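Local coordinates for glutathione S-transferase (Legionella pneumophila subsp. pneumophila str. Philadelphia 1, PDB 3NIV), which probably isomerises maleylacetoacetate and has glutathione transferase activity, as a zeta-class member of the glutathione transferase superfamily, at residues A[118-123]-A[128-133]; A[140-145]-A[181-186]; A[18-23]-A[83-88]. All coordinates share one frame; numbering follows the deposited sequence.

Starting from the N terminus, interaction 3 comes first: helix 12-23 of the thioredoxin-like domain meets 83-88, the connection that runs on toward helix 90-106, closing a loop of 59 residues just ahead of that helix. Interaction 1 follows, a short hairpin closure between helices 113-123 and 127-149. Interaction 2 then joins the same long helix, at 140-145, to the loop 181-186 after helix 166-180. The three loops lie in series, with neither nesting nor crossing. Interactions 1 and 2 touch through Leu131 CD1 and Phe181 O, 3.6 Å apart, whereas the centres of interactions 1 and 3 are about 35 Å apart.

Interaction 1: residues A[118-123]-A[128-133]; sequences RLKEQF and EQVLEW
With CG of Leu119 turned opposite its own carbonyl carbon (chi1 -66°) and CG of Trp133 opposite its backbone N (chi1 170°), a leucine methyl from one helix arrives over the indole of the next. Leu119 CD1 sits 3.4 Å from the centroid of the five-membered ring of Trp133 and 6° off the ring normal, a CH-pi contact made squarely over the face. Its closest ring atom is Trp133 CD2, 3.5 Å from Leu119 CD1. The bond from Trp133 NE1 to Leu110 O restrains the rotation of the indole.

Beside this methyl-indole contact runs a looser one: the bent aliphatic chain of Lys120 crosses Val130 at about a right angle, with Lys120 CD 4.1 Å from Val130 CG2. On the flank of helix 113-123, Arg118 NE gives Gln122 OE1 an in-plane, lone-pair bond of 2.6 Å.

The second subunit lies alongside: Phe123 of that subunit stacks on Phe123 of this chain, and its Gln122 NE2 hydrogen-bonds Gln129 O. The two segments belong to consecutive helices, 113-123 and 127-149, joined by a short turn. Leu119 and Val130 both touch Ala125 in the turn, and Leu119 also shares a backbone hydrogen bond with it. Trp133 packs in addition on Val115 and Leu116 of helix 113-123 and meets Trp137 of its own helix edge-to-face.

Interaction 2: residues A[140-145]-A[181-186]; sequences TGFDAF and FHFDMA
Phe142 and Met185, a selenomethionine in this crystal, form a Met-aromatic contact inside the all-helical C-terminal domain of the glutathione transferase fold. Phe142 projects from helix 127-149 toward the loop that follows helix 166-180, and the end of Met185 comes down on its ring. The methionine chain is bent at chi2 (-59°) and again at chi3 (-72°), which folds the terminal methyl back over the aromatic face. Met185 CE lies 3.9 Å from the ring centroid of Phe142 and 17° off the ring normal, a CH-pi contact. The selenium approaches more obliquely, displaced toward one side of the ring, where Met185 SE is 3.5 Å from Phe142 CE2 and 3.7 Å from Phe142 CD2. This is the close-packed part of the contact. Both residues are buried, and Ile191 of helix 189-198 touches both, while Gln174 and Ala178 of helix 166-180 pack on Phe142.

Phe183 makes the slighter part. It is partly exposed and loses much less surface to the helix than Phe142 loses to the loop. It reaches the edge of the Phe142 ring near its plane, chiefly through one close pair of atoms, and its own ring is also engaged edge-to-face by His135. On the solvent side stands the exposed His182. With its positive phi it is the C-prime residue of the Schellman motif that ends helix 166-180, and this reversal turns the chain into the loop. Where the two phenylalanines meet, Phe183 CE2 comes to 3.9 Å from Phe142 CD2.

Interaction 3: residues A[18-23]-A[83-88]; sequences RIALNL and MPLLPK
Ala20 is the first residue of 18-23 to meet the other segment: its CB lies 4.3 Å from Leu85 CD1, a light apolar touch between a small side chain and one leucine branch. Just ahead of it, Arg18 is turned elsewhere, its NH1 in a salt bridge with Asp7 OD1 and its NH2 donating to Ala207 O, while Ile19 packs on Val169, Pro173 and Phe204. After Ala20, Leu21 points away from 83-88 and packs on Tyr28. One turn on from Ala20 comes Leu23, which carries most of the contact. A chi1 of -78°, with CG opposite the carbonyl carbon, sends its CD1 toward Leu85, whose side chain it crosses obliquely, Leu23 CD1 coming to 3.9 Å from Leu85 CD2. The same Leu85 methyl is 4.2 Å from Leu23 CB, so it lies against both the root and one tip of the leucine. Leu85 thus spans the turn, one branch on Ala20 and the other on Leu23.

At the helix end the backbone also takes part: Leu23 O is 3.2 Å from Met83 CG, a close carbon-oxygen approach. Met83 is an exposed selenomethionine that also touches Lys24.

The Leu85 backbone is held by Glu77 OE2, which accepts from Leu85 N, and by a backbone bond with Leu166. Leu23 packs on Val169 of helix 166-180 and on Ala203 and Phe204 of helix 202-205, so helix 12-23 lies against both of these helices, while Leu86, farther along the loop, packs on helix 90-106.

Interaction 1: residues A[118-123]-A[128-133]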
loop_
_atom_site.group_PDB
_atom_site.type_symbol
_atom_site.label_atom_id
_atom_site.label_comp_id
_atom_site.label_asym_id
_atom_site.label_seq_id
_atom_site.Cartn_x
_atom_site.Cartn_y
_atom_site.Cartn_z
ATOM N N ARG A 118 13.805 -8.043 -12.631
ATOM C CA ARG A 118 14.017 -6.912 -13.515
ATOM C C ARG A 118 15.447 -6.396 -13.382
ATOM O O ARG A 118 16.047 -5.951 -14.358
ATOM C CB ARG A 118 13.026 -5.790 -13.213
ATOM C CG ARG A 118 13.115 -4.632 -14.192
ATOM C CD ARG A 118 12.301 -4.888 -15.456
ATOM N NE ARG A 118 12.487 -3.808 -16.419
ATOM C CZ ARG A 118 12.032 -3.821 -17.665
ATOM N NH1 ARG A 118 11.348 -4.859 -18.121
ATOM N NH2 ARG A 118 12.268 -2.789 -18.457
ATOM N N LEU A 119 15.988 -6.436 -12.169
ATOM C CA LEU A 119 17.360 -5.994 -11.955
ATOM C C LEU A 119 18.304 -6.916 -12.698
ATOM O O LEU A 119 19.288 -6.478 -13.279
ATOM C CB LEU A 119 17.706 -6.002 -10.474
ATOM C CG LEU A 119 16.903 -4.974 -9.688
ATOM C CD1 LEU A 119 17.306 -5.040 -8.231
ATOM C CD2 LEU A 119 17.121 -3.579 -10.267
ATOM N N LYS A 120 17.981 -8.202 -12.678
ATOM C CA LYS A 120 18.779 -9.202 -13.367
ATOM C C LYS A 120 18.637 -9.094 -14.889
ATOM O O LYS A 120 19.627 -9.156 -15.609
ATOM C CB LYS A 120 18.434 -10.600 -12.854
ATOM C CG LYS A 120 19.196 -10.945 -11.599
ATOM C CD LYS A 120 18.364 -11.689 -10.578
ATOM C CE LYS A 120 18.312 -13.176 -10.853
ATOM N NZ LYS A 120 17.780 -13.890 -9.656
ATOM N N GLU A 121 17.417 -8.925 -15.377
ATOM C CA GLU A 121 17.215 -8.749 -16.802
ATOM C C GLU A 121 17.903 -7.464 -17.275
ATOM O O GLU A 121 18.896 -7.505 -17.998
ATOM C CB GLU A 121 15.724 -8.699 -17.131
ATOM C CG GLU A 121 15.425 -8.324 -18.588
ATOM C CD GLU A 121 14.223 -7.391 -18.711
ATOM O OE1 GLU A 121 13.210 -7.632 -18.004
ATOM O OE2 GLU A 121 14.288 -6.417 -19.515
ATOM N N GLN A 122 17.379 -6.322 -16.847
ATOM C CA GLN A 122 17.864 -5.031 -17.312
ATOM C C GLN A 122 19.325 -4.792 -17.021
ATOM O O GLN A 122 20.027 -4.161 -17.810
ATOM C CB GLN A 122 17.079 -3.895 -16.661
ATOM C CG GLN A 122 15.866 -3.457 -17.432
ATOM C CD GLN A 122 15.400 -2.073 -17.018
ATOM O OE1 GLN A 122 14.308 -1.914 -16.479
ATOM N NE2 GLN A 122 16.231 -1.063 -17.269
ATOM N N PHE A 123 19.780 -5.250 -15.866
ATOM C CA PHE A 123 21.082 -4.816 -15.390
ATOM C C PHE A 123 22.014 -5.986 -15.107
ATOM O O PHE A 123 23.140 -5.795 -14.655
ATOM C CB PHE A 123 20.928 -3.925 -14.153
ATOM C CG PHE A 123 20.073 -2.719 -14.379
ATOM C CD1 PHE A 123 20.574 -1.611 -15.049
ATOM C CD2 PHE A 123 18.763 -2.685 -13.920
ATOM C CE1 PHE A 123 19.784 -0.487 -15.260
ATOM C CE2 PHE A 123 17.961 -1.560 -14.126
ATOM C CZ PHE A 123 18.474 -0.463 -14.798
ATOM N N GLU A 128 25.643 -10.303 -5.266
ATOM C CA GLU A 128 25.921 -9.266 -4.266
ATOM C C GLU A 128 25.112 -7.998 -4.527
ATOM O O GLU A 128 24.714 -7.291 -3.591
ATOM C CB GLU A 128 27.421 -8.943 -4.171
ATOM C CG GLU A 128 27.992 -8.049 -5.294
ATOM C CD GLU A 128 29.529 -7.912 -5.227
ATOM O OE1 GLU A 128 30.215 -8.256 -6.227
ATOM O OE2 GLU A 128 30.050 -7.473 -4.167
ATOM N N GLN A 129 24.863 -7.719 -5.804
ATOM C CA GLN A 129 24.078 -6.560 -6.190
ATOM C C GLN A 129 22.622 -6.699 -5.751
ATOM O O GLN A 129 22.065 -5.793 -5.134
ATOM C CB GLN A 129 24.182 -6.323 -7.690
ATOM C CG GLN A 129 25.622 -6.177 -8.163
ATOM C CD GLN A 129 25.740 -5.895 -9.656
ATOM O OE1 GLN A 129 25.067 -6.518 -10.474
ATOM N NE2 GLN A 129 26.601 -4.952 -10.011
ATOM N N VAL A 130 22.002 -7.832 -6.047
ATOM C CA VAL A 130 20.639 -8.031 -5.591
ATOM C C VAL A 130 20.557 -7.915 -4.066
ATOM O O VAL A 130 19.599 -7.355 -3.532
ATOM C CB VAL A 130 20.052 -9.364 -6.079
ATOM C CG1 VAL A 130 18.655 -9.575 -5.500
ATOM C CG2 VAL A 130 20.002 -9.386 -7.596
ATOM N N LEU A 131 21.569 -8.424 -3.369
ATOM C CA LEU A 131 21.594 -8.354 -1.912
ATOM C C LEU A 131 21.746 -6.935 -1.380
ATOM O O LEU A 131 21.145 -6.569 -0.366
ATOM C CB LEU A 131 22.721 -9.215 -1.352
ATOM C CG LEU A 131 22.291 -10.609 -0.917
ATOM C CD1 LEU A 131 21.278 -10.507 0.233
ATOM C CD2 LEU A 131 21.723 -11.377 -2.115
ATOM N N GLU A 132 22.570 -6.141 -2.047
ATOM C CA GLU A 132 22.781 -4.767 -1.619
ATOM C C GLU A 132 21.505 -3.932 -1.791
ATOM O O GLU A 132 21.119 -3.175 -0.901
ATOM C CB GLU A 132 23.937 -4.151 -2.397
ATOM C CG GLU A 132 24.392 -2.825 -1.842
ATOM C CD GLU A 132 25.797 -2.474 -2.279
ATOM O OE1 GLU A 132 26.071 -1.261 -2.414
ATOM O OE2 GLU A 132 26.618 -3.406 -2.486
ATOM N N TRP A 133 20.861 -4.087 -2.944
ATOM C CA TRP A 133 19.557 -3.502 -3.206
ATOM C C TRP A 133 18.584 -3.928 -2.116
ATOM O O TRP A 133 17.985 -3.094 -1.418
ATOM C CB TRP A 133 19.066 -3.979 -4.582
ATOM C CG TRP A 133 17.629 -3.673 -4.959
ATOM C CD1 TRP A 133 16.530 -4.430 -4.685
ATOM C CD2 TRP A 133 17.162 -2.560 -5.740
ATOM N NE1 TRP A 133 15.402 -3.848 -5.226
ATOM C CE2 TRP A 133 15.767 -2.704 -5.883
ATOM C CE3 TRP A 133 17.790 -1.459 -6.332
ATOM C CZ2 TRP A 133 14.987 -1.783 -6.584
ATOM C CZ3 TRP A 133 17.015 -0.543 -7.027
ATOM C CH2 TRP A 133 15.624 -0.711 -7.144
#

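Interaction 2: residues A[140-145]-A[181-186]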
loop_
_atom_site.group_PDB
_atom_site.type_symbol
_atom_site.label_atom_id
_atom_site.label_comp_id
_atom_site.label_asym_id
_atom_site.label_seq_id
_atom_site.Cartn_x
_atom_site.Cartn_y
_atom_site.Cartn_z
ATOM N N THR A 140 16.123 1.112 5.189
ATOM C CA THR A 140 15.290 2.297 5.117
ATOM C C THR A 140 13.945 2.070 5.791
ATOM O O THR A 140 13.487 2.909 6.563
ATOM C CB THR A 140 15.073 2.728 3.666
ATOM O OG1 THR A 140 16.346 2.972 3.062
ATOM C CG2 THR A 140 14.263 4.012 3.617
ATOM N N GLY A 141 13.328 0.928 5.494
ATOM C CA GLY A 141 12.039 0.562 6.048
ATOM C C GLY A 141 12.047 0.263 7.535
ATOM O O GLY A 141 11.132 0.644 8.262
ATOM N N PHE A 142 13.079 -0.420 8.007
ATOM C CA PHE A 142 13.147 -0.719 9.434
ATOM C C PHE A 142 13.543 0.510 10.259
ATOM O O PHE A 142 13.065 0.688 11.374
ATOM C CB PHE A 142 14.056 -1.915 9.701
ATOM C CG PHE A 142 13.453 -3.229 9.289
ATOM C CD1 PHE A 142 12.096 -3.452 9.422
ATOM C CD2 PHE A 142 14.241 -4.245 8.777
ATOM C CE1 PHE A 142 11.530 -4.677 9.045
ATOM C CE2 PHE A 142 13.680 -5.468 8.402
ATOM C CZ PHE A 142 12.325 -5.681 8.536
ATOM N N ASP A 143 14.401 1.359 9.704
ATOM C CA ASP A 143 14.715 2.622 10.348
ATOM C C ASP A 143 13.404 3.348 10.621
ATOM O O ASP A 143 13.110 3.725 11.758
ATOM C CB ASP A 143 15.593 3.495 9.451
ATOM C CG ASP A 143 17.045 3.048 9.427
ATOM O OD1 ASP A 143 17.381 2.061 10.114
ATOM O OD2 ASP A 143 17.855 3.690 8.714
ATOM N N ALA A 144 12.607 3.541 9.573
ATOM C CA ALA A 144 11.393 4.336 9.705
ATOM C C ALA A 144 10.432 3.669 10.675
ATOM O O ALA A 144 9.826 4.322 11.520
ATOM C CB ALA A 144 10.736 4.551 8.352
ATOM N N PHE A 145 10.308 2.356 10.562
ATOM C CA PHE A 145 9.391 1.620 11.418
ATOM C C PHE A 145 9.771 1.675 12.907
ATOM O O PHE A 145 8.914 1.835 13.770
ATOM C CB PHE A 145 9.315 0.175 10.944
ATOM C CG PHE A 145 8.102 -0.555 11.416
ATOM C CD1 PHE A 145 8.047 -1.079 12.697
ATOM C CD2 PHE A 145 7.026 -0.737 10.577
ATOM C CE1 PHE A 145 6.926 -1.763 13.133
ATOM C CE2 PHE A 145 5.907 -1.415 10.997
ATOM C CZ PHE A 145 5.860 -1.934 12.284
ATOM N N PHE A 181 17.204 -13.191 3.899
ATOM C CA PHE A 181 18.216 -12.559 3.064
ATOM C C PHE A 181 19.356 -12.099 3.936
ATOM O O PHE A 181 20.173 -11.258 3.541
ATOM C CB PHE A 181 17.615 -11.406 2.266
ATOM C CG PHE A 181 16.815 -11.865 1.091
ATOM C CD1 PHE A 181 15.534 -12.374 1.264
ATOM C CD2 PHE A 181 17.356 -11.830 -0.186
ATOM C CE1 PHE A 181 14.788 -12.827 0.175
ATOM C CE2 PHE A 181 16.623 -12.280 -1.284
ATOM C CZ PHE A 181 15.333 -12.782 -1.102
ATOM N N HIS A 182 19.388 -12.692 5.127
ATOM C CA HIS A 182 20.404 -12.457 6.153
ATOM C C HIS A 182 20.812 -10.998 6.350
ATOM O O HIS A 182 21.989 -10.657 6.381
ATOM C CB HIS A 182 21.616 -13.381 5.982
ATOM C CG HIS A 182 22.027 -13.585 4.562
ATOM N ND1 HIS A 182 22.986 -12.808 3.948
ATOM C CD2 HIS A 182 21.611 -14.479 3.633
ATOM C CE1 HIS A 182 23.142 -13.214 2.699
ATOM N NE2 HIS A 182 22.320 -14.227 2.483
ATOM N N PHE A 183 19.808 -10.149 6.494
ATOM C CA PHE A 183 20.023 -8.780 6.894
ATOM C C PHE A 183 20.164 -8.795 8.412
ATOM O O PHE A 183 19.469 -9.541 9.093
ATOM C CB PHE A 183 18.819 -7.946 6.453
ATOM C CG PHE A 183 18.857 -6.516 6.905
ATOM C CD1 PHE A 183 19.636 -5.579 6.236
ATOM C CD2 PHE A 183 18.082 -6.097 7.978
ATOM C CE1 PHE A 183 19.648 -4.246 6.637
ATOM C CE2 PHE A 183 18.094 -4.767 8.385
ATOM C CZ PHE A 183 18.881 -3.842 7.715
ATOM N N ASP A 184 21.063 -7.980 8.947
ATOM C CA ASP A 184 21.316 -7.993 10.381
ATOM C C ASP A 184 20.406 -7.033 11.114
ATOM O O ASP A 184 20.457 -5.836 10.880
ATOM C CB ASP A 184 22.774 -7.643 10.684
ATOM C CG ASP A 184 23.076 -7.652 12.176
ATOM O OD1 ASP A 184 22.524 -8.518 12.890
ATOM O OD2 ASP A 184 23.858 -6.792 12.637
HETATM N N MSE A 185 19.612 -7.567 12.034
HETATM C CA MSE A 185 18.577 -6.801 12.732
HETATM C C MSE A 185 19.050 -6.040 13.970
HETATM O O MSE A 185 18.250 -5.387 14.638
HETATM C CB MSE A 185 17.416 -7.720 13.124
HETATM C CG MSE A 185 16.624 -8.249 11.940
HETATM SE SE MSE A 185 15.819 -6.830 10.829
HETATM C CE MSE A 185 14.415 -6.240 12.057
ATOM N N ALA A 186 20.339 -6.121 14.278
ATOM C CA ALA A 186 20.875 -5.520 15.507
ATOM C C ALA A 186 20.342 -4.111 15.811
ATOM O O ALA A 186 20.119 -3.752 16.966
ATOM C CB ALA A 186 22.395 -5.511 15.462
#

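Interaction 3: residues A[18-23]-A[83-88]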
loop_
_atom_site.group_PDB
_atom_site.type_symbol
_atom_site.label_atom_id
_atom_site.label_comp_id
_atom_site.label_asym_id
_atom_site.label_seq_id
_atom_site.Cartn_x
_atom_site.Cartn_y
_atom_site.Cartn_z
ATOM N N ARG A 18 -2.718 -14.886 6.085
ATOM C CA ARG A 18 -2.832 -16.067 6.938
ATOM C C ARG A 18 -2.870 -15.718 8.422
ATOM O O ARG A 18 -3.714 -16.240 9.151
ATOM C CB ARG A 18 -1.756 -17.109 6.616
ATOM C CG ARG A 18 -1.992 -17.807 5.269
ATOM C CD ARG A 18 -1.128 -19.042 5.097
ATOM N NE ARG A 18 0.262 -18.772 5.434
ATOM C CZ ARG A 18 1.195 -18.430 4.552
ATOM N NH1 ARG A 18 0.890 -18.326 3.263
ATOM N NH2 ARG A 18 2.441 -18.209 4.961
ATOM N N ILE A 19 -1.985 -14.822 8.861
ATOM C CA ILE A 19 -2.018 -14.320 10.241
ATOM C C ILE A 19 -3.353 -13.642 10.588
ATOM O O ILE A 19 -3.967 -13.931 11.617
ATOM C CB ILE A 19 -0.899 -13.293 10.508
ATOM C CG1 ILE A 19 0.453 -13.809 9.998
ATOM C CG2 ILE A 19 -0.876 -12.909 11.997
ATOM C CD1 ILE A 19 1.652 -13.014 10.475
ATOM N N ALA A 20 -3.782 -12.722 9.729
ATOM C CA ALA A 20 -5.021 -11.993 9.950
ATOM C C ALA A 20 -6.191 -12.946 10.149
ATOM O O ALA A 20 -7.036 -12.729 11.018
ATOM C CB ALA A 20 -5.297 -11.057 8.791
ATOM N N LEU A 21 -6.246 -13.994 9.332
ATOM C CA LEU A 21 -7.351 -14.939 9.413
ATOM C C LEU A 21 -7.344 -15.702 10.736
ATOM O O LEU A 21 -8.397 -16.035 11.279
ATOM C CB LEU A 21 -7.337 -15.900 8.219
ATOM C CG LEU A 21 -7.826 -15.304 6.893
ATOM C CD1 LEU A 21 -7.522 -16.200 5.689
ATOM C CD2 LEU A 21 -9.311 -15.000 6.966
ATOM N N ASN A 22 -6.156 -15.967 11.259
ATOM C CA ASN A 22 -6.041 -16.687 12.514
ATOM C C ASN A 22 -6.406 -15.788 13.680
ATOM O O ASN A 22 -7.271 -16.125 14.478
ATOM C CB ASN A 22 -4.629 -17.240 12.702
ATOM C CG ASN A 22 -4.275 -18.309 11.683
ATOM O OD1 ASN A 22 -3.102 -18.655 11.515
ATOM N ND2 ASN A 22 -5.284 -18.836 10.997
ATOM N N LEU A 23 -5.736 -14.646 13.770
ATOM C CA LEU A 23 -5.949 -13.711 14.864
ATOM C C LEU A 23 -7.425 -13.486 15.185
ATOM O O LEU A 23 -7.833 -13.527 16.351
ATOM C CB LEU A 23 -5.274 -12.384 14.551
ATOM C CG LEU A 23 -3.778 -12.410 14.781
ATOM C CD1 LEU A 23 -3.168 -11.050 14.532
ATOM C CD2 LEU A 23 -3.546 -12.848 16.204
HETATM N N MSE A 83 -12.247 -9.288 17.487
HETATM C CA MSE A 83 -10.792 -9.356 17.434
HETATM C C MSE A 83 -10.262 -8.248 16.539
HETATM O O MSE A 83 -9.629 -8.508 15.513
HETATM C CB MSE A 83 -10.310 -10.720 16.933
HETATM C CG MSE A 83 -9.882 -11.683 18.043
HETATM SE SE MSE A 83 -11.378 -12.511 18.992
HETATM C CE MSE A 83 -12.403 -13.186 17.463
ATOM N N PRO A 84 -10.527 -6.999 16.926
ATOM C CA PRO A 84 -10.101 -5.847 16.131
ATOM C C PRO A 84 -8.594 -5.878 15.925
ATOM O O PRO A 84 -7.841 -6.174 16.860
ATOM C CB PRO A 84 -10.461 -4.666 17.032
ATOM C CG PRO A 84 -10.452 -5.263 18.434
ATOM C CD PRO A 84 -11.117 -6.583 18.208
ATOM N N LEU A 85 -8.160 -5.578 14.708
ATOM C CA LEU A 85 -6.737 -5.467 14.424
ATOM C C LEU A 85 -6.284 -4.022 14.565
ATOM O O LEU A 85 -5.111 -3.700 14.399
ATOM C CB LEU A 85 -6.422 -6.015 13.035
ATOM C CG LEU A 85 -6.768 -7.497 12.875
ATOM C CD1 LEU A 85 -6.642 -7.936 11.424
ATOM C CD2 LEU A 85 -5.895 -8.341 13.787
ATOM N N LEU A 86 -7.230 -3.156 14.903
ATOM C CA LEU A 86 -6.933 -1.743 15.073
ATOM C C LEU A 86 -7.697 -1.139 16.239
ATOM O O LEU A 86 -8.831 -1.532 16.510
ATOM C CB LEU A 86 -7.278 -0.988 13.789
ATOM C CG LEU A 86 -6.301 -1.229 12.642
ATOM C CD1 LEU A 86 -6.968 -0.973 11.305
ATOM C CD2 LEU A 86 -5.056 -0.369 12.813
ATOM N N PRO A 87 -7.080 -0.160 16.915
ATOM C CA PRO A 87 -7.704 0.621 17.991
ATOM C C PRO A 87 -8.940 1.390 17.499
ATOM O O PRO A 87 -9.156 1.512 16.288
ATOM C CB PRO A 87 -6.610 1.620 18.381
ATOM C CG PRO A 87 -5.343 1.081 17.816
ATOM C CD PRO A 87 -5.728 0.320 16.592
ATOM N N LYS A 88 -9.738 1.911 18.426
ATOM C CA LYS A 88 -10.891 2.727 18.044
ATOM C C LYS A 88 -10.520 4.180 17.722
ATOM O O LYS A 88 -11.032 4.756 16.764
ATOM C CB LYS A 88 -11.984 2.669 19.113
ATOM C CG LYS A 88 -12.880 1.432 19.031
ATOM C CD LYS A 88 -13.869 1.407 20.185
ATOM C CE LYS A 88 -14.428 0.012 20.416
ATOM N NZ LYS A 88 -15.127 -0.066 21.738
#